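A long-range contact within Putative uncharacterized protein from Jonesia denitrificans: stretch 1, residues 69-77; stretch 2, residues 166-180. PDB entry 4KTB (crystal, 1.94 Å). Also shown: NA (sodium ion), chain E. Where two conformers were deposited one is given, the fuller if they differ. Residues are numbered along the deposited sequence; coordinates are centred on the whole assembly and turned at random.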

# COMPACT_ATOMS: atom_id res chain seq x y z
N HIS A 69 -35.61 -5.66 6.57
CA HIS A 69 -35.22 -5.34 5.20
C HIS A 69 -34.04 -6.17 4.80
O HIS A 69 -33.29 -6.66 5.64
CB HIS A 69 -34.89 -3.87 5.06
CG HIS A 69 -36.03 -2.98 5.43
ND1 HIS A 69 -36.39 -2.75 6.73
CD2 HIS A 69 -36.89 -2.28 4.66
CE1 HIS A 69 -37.43 -1.94 6.76
NE2 HIS A 69 -37.75 -1.64 5.51
N MSE A 70 -33.87 -6.33 3.49
CA MSE A 70 -32.80 -7.16 2.99
C MSE A 70 -31.59 -6.29 2.75
O MSE A 70 -31.72 -5.11 2.42
CB MSE A 70 -33.24 -7.88 1.72
CG MSE A 70 -34.49 -8.75 1.92
SE MSE A 70 -34.28 -10.10 3.33
CE MSE A 70 -33.01 -11.17 2.38
N MSE A 71 -30.42 -6.86 2.95
CA MSE A 71 -29.18 -6.14 2.71
C MSE A 71 -28.15 -7.07 2.11
O MSE A 71 -28.38 -8.27 2.00
CB MSE A 71 -28.67 -5.53 4.01
CG MSE A 71 -28.90 -6.42 5.22
SE MSE A 71 -28.13 -5.70 6.86
CE MSE A 71 -26.26 -6.09 6.49
N ARG A 72 -27.02 -6.50 1.69
CA ARG A 72 -25.90 -7.27 1.17
C ARG A 72 -24.64 -6.84 1.91
O ARG A 72 -24.37 -5.63 2.03
CB ARG A 72 -25.76 -7.06 -0.34
CG ARG A 72 -26.85 -7.73 -1.16
CD ARG A 72 -26.72 -7.36 -2.61
NE ARG A 72 -27.56 -8.18 -3.47
CZ ARG A 72 -28.84 -7.93 -3.71
NH1 ARG A 72 -29.54 -8.73 -4.50
NH2 ARG A 72 -29.42 -6.86 -3.17
N ALA A 73 -23.86 -7.81 2.38
CA ALA A 73 -22.76 -7.54 3.31
C ALA A 73 -21.43 -8.14 2.91
O ALA A 73 -21.36 -9.25 2.39
CB ALA A 73 -23.13 -8.01 4.72
N LEU A 74 -20.36 -7.40 3.19
CA LEU A 74 -19.01 -7.92 3.12
C LEU A 74 -18.77 -8.87 4.29
O LEU A 74 -19.66 -9.11 5.11
CB LEU A 74 -18.02 -6.76 3.19
CG LEU A 74 -18.23 -5.73 2.07
CD1 LEU A 74 -17.33 -4.52 2.26
CD2 LEU A 74 -17.92 -6.37 0.76
N VAL A 75 -17.57 -9.41 4.39
CA VAL A 75 -17.24 -10.22 5.54
C VAL A 75 -16.57 -9.31 6.57
O VAL A 75 -15.53 -8.72 6.30
CB VAL A 75 -16.37 -11.41 5.14
CG1 VAL A 75 -15.73 -12.07 6.37
CG2 VAL A 75 -17.21 -12.41 4.33
N SER A 76 -17.20 -9.17 7.73
CA SER A 76 -16.87 -8.07 8.64
C SER A 76 -17.07 -8.43 10.10
O SER A 76 -18.05 -9.08 10.47
CB SER A 76 -17.71 -6.85 8.28
OG SER A 76 -17.53 -5.81 9.23
N GLY A 77 -16.16 -7.98 10.95
CA GLY A 77 -16.30 -8.25 12.36
C GLY A 77 -15.13 -7.81 13.22
O GLY A 77 -14.08 -7.40 12.73
NA NA E . -19.88 -10.41 10.72
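Stretch 2, residues 166-180: PRILAHMQGGQDMLL

One carbonyl oxygen of stretch 2 meets two successive residues of the strand: Arg72 N donates a backbone hydrogen bond to His171 O at 3.2 Å, with an N-H...O angle of 150°, and the same carbonyl also receives a CA-H...O contact, Met71 CA lying 3.2 Å from His171 O with an angle of 124° at the hydrogen. Stretch 1 is extended, with strands at 70-73 and 75-77 separated by Leu74. Stretch 2 begins as a helix at Pro166; His171 N donates to Ile168 O (2.8 Å) and weakly to Arg167 O (3.2 Å), and Met172 N follows on Leu169 O at 3.1 Å. The chain then extends through Met172 and Gln173 (phi/psi -83/160 and -125/155) before a type I' turn from Gln173 to Gln176, closed by Gln176 N to Gln173 O at 3.0 Å. Gly174 and Gly175 both have positive phi in this turn, a conformation that favours glycine, and Gly175 occupies the N-cap position, right before the second helix, which starts at Gln176.

The two chains advance in the same sense where they touch. Met71 lies beside His171 (CA to CA 4.6 Å), Arg72 beside Met172 (CA to CA 5.1 Å), and Leu74 faces Gln176 across a wider gap (CA to CA 7.4 Å). Arg72 has the largest area covered by stretch 2. Its side chain, m at chi1 and t at chi2 and chi3, reaches back along the first helix: Arg72 CD packs 3.9 Å from Ile168 CG2, and Arg72 NH2 comes within 3.4 Å of His171 CB, which sits at the guanidinium edge. The imidazole of His171 is not modelled, so its contacts beyond CB cannot be described.

Met71 and Met172 are selenomethionines. Met71 SE rests 3.7 Å from Gln173 CG. The CA-to-CB bond of Met172 points sideways, but the side chain bends its end nearer the strand, bringing Met172 CE to 3.4 Å from Arg72 O and 4.1 Å from Leu74 CG. A methyl group thus lies against the Arg72 carbonyl, which is buried without a polar partner in the model.

Leu74 directs its CA-to-CB bond toward stretch 2 and makes the main apolar anchor on the second helix, with Leu74 CD1 3.9 Å from Leu179 CD2. Gln176, on the first turn of that helix, also points toward the strand; its amide is probably turned over in the model, so its polar contacts are left open. Ala73 and Val75, on the flanks of Leu74, direct their CA-to-CB bonds away.

Beyond Leu74, Ser76 O binds the sodium ion NA at 2.3 Å, and five waters complete its coordination. One of them, water 1, lies 2.4 Å from NA and accepts a hydrogen bond from Ser76 N at 3.1 Å, linking the strand to the ion a second time.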

# COMPACT_ATOMS: atom_id res chain seq x y z
N PRO A 166 -26.76 -0.20 -9.16
CA PRO A 166 -27.41 0.69 -8.20
C PRO A 166 -28.15 -0.08 -7.12
O PRO A 166 -27.90 0.15 -5.94
CB PRO A 166 -28.44 1.45 -9.06
CG PRO A 166 -28.49 0.69 -10.38
CD PRO A 166 -27.13 0.14 -10.55
N ARG A 167 -29.02 -1.00 -7.54
CA ARG A 167 -29.84 -1.77 -6.62
C ARG A 167 -28.99 -2.54 -5.65
O ARG A 167 -29.32 -2.66 -4.46
CB ARG A 167 -30.70 -2.74 -7.41
CG ARG A 167 -31.48 -2.09 -8.51
CD ARG A 167 -32.45 -1.08 -7.95
NE ARG A 167 -33.64 -0.94 -8.79
CZ ARG A 167 -34.82 -1.46 -8.50
NH1 ARG A 167 -35.00 -2.15 -7.38
NH2 ARG A 167 -35.85 -1.29 -9.33
N ILE A 168 -27.88 -3.06 -6.15
CA ILE A 168 -26.98 -3.83 -5.31
C ILE A 168 -26.39 -2.95 -4.23
O ILE A 168 -26.53 -3.22 -3.05
CB ILE A 168 -25.87 -4.49 -6.12
CG1 ILE A 168 -26.49 -5.49 -7.10
CG2 ILE A 168 -24.88 -5.19 -5.21
CD1 ILE A 168 -25.73 -6.78 -7.21
N LEU A 169 -25.73 -1.87 -4.66
CA LEU A 169 -25.09 -0.97 -3.72
C LEU A 169 -26.10 -0.34 -2.79
O LEU A 169 -25.79 -0.05 -1.64
CB LEU A 169 -24.31 0.09 -4.48
CG LEU A 169 -23.13 -0.49 -5.26
CD1 LEU A 169 -22.27 0.60 -5.88
CD2 LEU A 169 -22.29 -1.35 -4.36
N ALA A 170 -27.32 -0.15 -3.30
CA ALA A 170 -28.41 0.35 -2.48
C ALA A 170 -28.59 -0.57 -1.28
O ALA A 170 -28.83 -0.11 -0.17
CB ALA A 170 -29.69 0.42 -3.29
N HIS A 171 -28.47 -1.87 -1.52
CA HIS A 171 -28.73 -2.85 -0.48
C HIS A 171 -27.69 -2.85 0.63
O HIS A 171 -27.92 -3.44 1.68
CB HIS A 171 -28.85 -4.25 -1.10
N MSE A 172 -26.55 -2.19 0.42
CA MSE A 172 -25.46 -2.21 1.41
C MSE A 172 -25.68 -1.19 2.53
O MSE A 172 -26.46 -0.27 2.39
CB MSE A 172 -24.11 -2.03 0.73
CG MSE A 172 -24.06 -2.81 -0.57
SE MSE A 172 -22.29 -3.35 -1.09
CE MSE A 172 -21.72 -4.15 0.60
N GLN A 173 -25.02 -1.40 3.66
CA GLN A 173 -25.31 -0.59 4.84
C GLN A 173 -24.07 0.08 5.37
O GLN A 173 -22.96 -0.42 5.16
CB GLN A 173 -25.89 -1.46 5.96
CG GLN A 173 -26.97 -2.40 5.51
CD GLN A 173 -28.20 -1.68 5.00
OE1 GLN A 173 -28.41 -1.56 3.79
NE2 GLN A 173 -29.03 -1.21 5.92
N GLY A 174 -24.26 1.19 6.06
CA GLY A 174 -23.17 1.85 6.74
C GLY A 174 -22.03 2.25 5.83
O GLY A 174 -20.88 2.35 6.28
N GLY A 175 -22.34 2.47 4.55
CA GLY A 175 -21.34 2.90 3.59
C GLY A 175 -20.46 1.80 3.02
O GLY A 175 -19.47 2.08 2.33
N GLN A 176 -20.82 0.54 3.29
CA GLN A 176 -20.08 -0.59 2.74
C GLN A 176 -20.11 -0.63 1.22
O GLN A 176 -19.27 -1.28 0.59
CB GLN A 176 -20.58 -1.91 3.32
CG GLN A 176 -20.18 -2.14 4.77
CD GLN A 176 -19.89 -3.60 5.08
OE1 GLN A 176 -18.86 -3.92 5.68
NE2 GLN A 176 -20.80 -4.48 4.69
N ASP A 177 -21.09 0.03 0.62
CA ASP A 177 -21.11 0.12 -0.83
C ASP A 177 -19.88 0.88 -1.28
O ASP A 177 -19.24 0.52 -2.26
CB ASP A 177 -22.38 0.78 -1.35
CG ASP A 177 -22.69 2.07 -0.65
OD1 ASP A 177 -22.43 2.16 0.57
OD2 ASP A 177 -23.20 3.00 -1.31
N MSE A 178 -19.52 1.92 -0.55
CA MSE A 178 -18.33 2.69 -0.88
C MSE A 178 -17.05 1.90 -0.62
O MSE A 178 -16.11 1.95 -1.42
CB MSE A 178 -18.29 3.98 -0.07
CG MSE A 178 -17.02 4.78 -0.27
SE MSE A 178 -16.64 5.17 -2.16
CE MSE A 178 -18.35 5.95 -2.73
N LEU A 179 -17.02 1.18 0.49
CA LEU A 179 -15.86 0.36 0.82
C LEU A 179 -15.66 -0.68 -0.29
O LEU A 179 -14.53 -0.99 -0.67
CB LEU A 179 -16.04 -0.32 2.17
CG LEU A 179 -14.88 -1.20 2.64
CD1 LEU A 179 -13.59 -0.42 2.64
CD2 LEU A 179 -15.17 -1.74 4.03
N LEU A 180 -16.76 -1.18 -0.83
CA LEU A 180 -16.69 -2.12 -1.94
C LEU A 180 -16.05 -1.46 -3.17
O LEU A 180 -15.22 -2.06 -3.85
CB LEU A 180 -18.08 -2.66 -2.25
CG LEU A 180 -18.24 -3.38 -3.58
CD1 LEU A 180 -17.34 -4.61 -3.64
CD2 LEU A 180 -19.70 -3.75 -3.79
O HOH W 1 -20.11 -10.13 8.38
O HOH W 2 -18.36 -12.16 10.74
O HOH W 3 -21.29 -8.69 10.26
O HOH W 4 -21.79 -12.29 9.74
O HOH W 5 -20.00 -10.35 13.11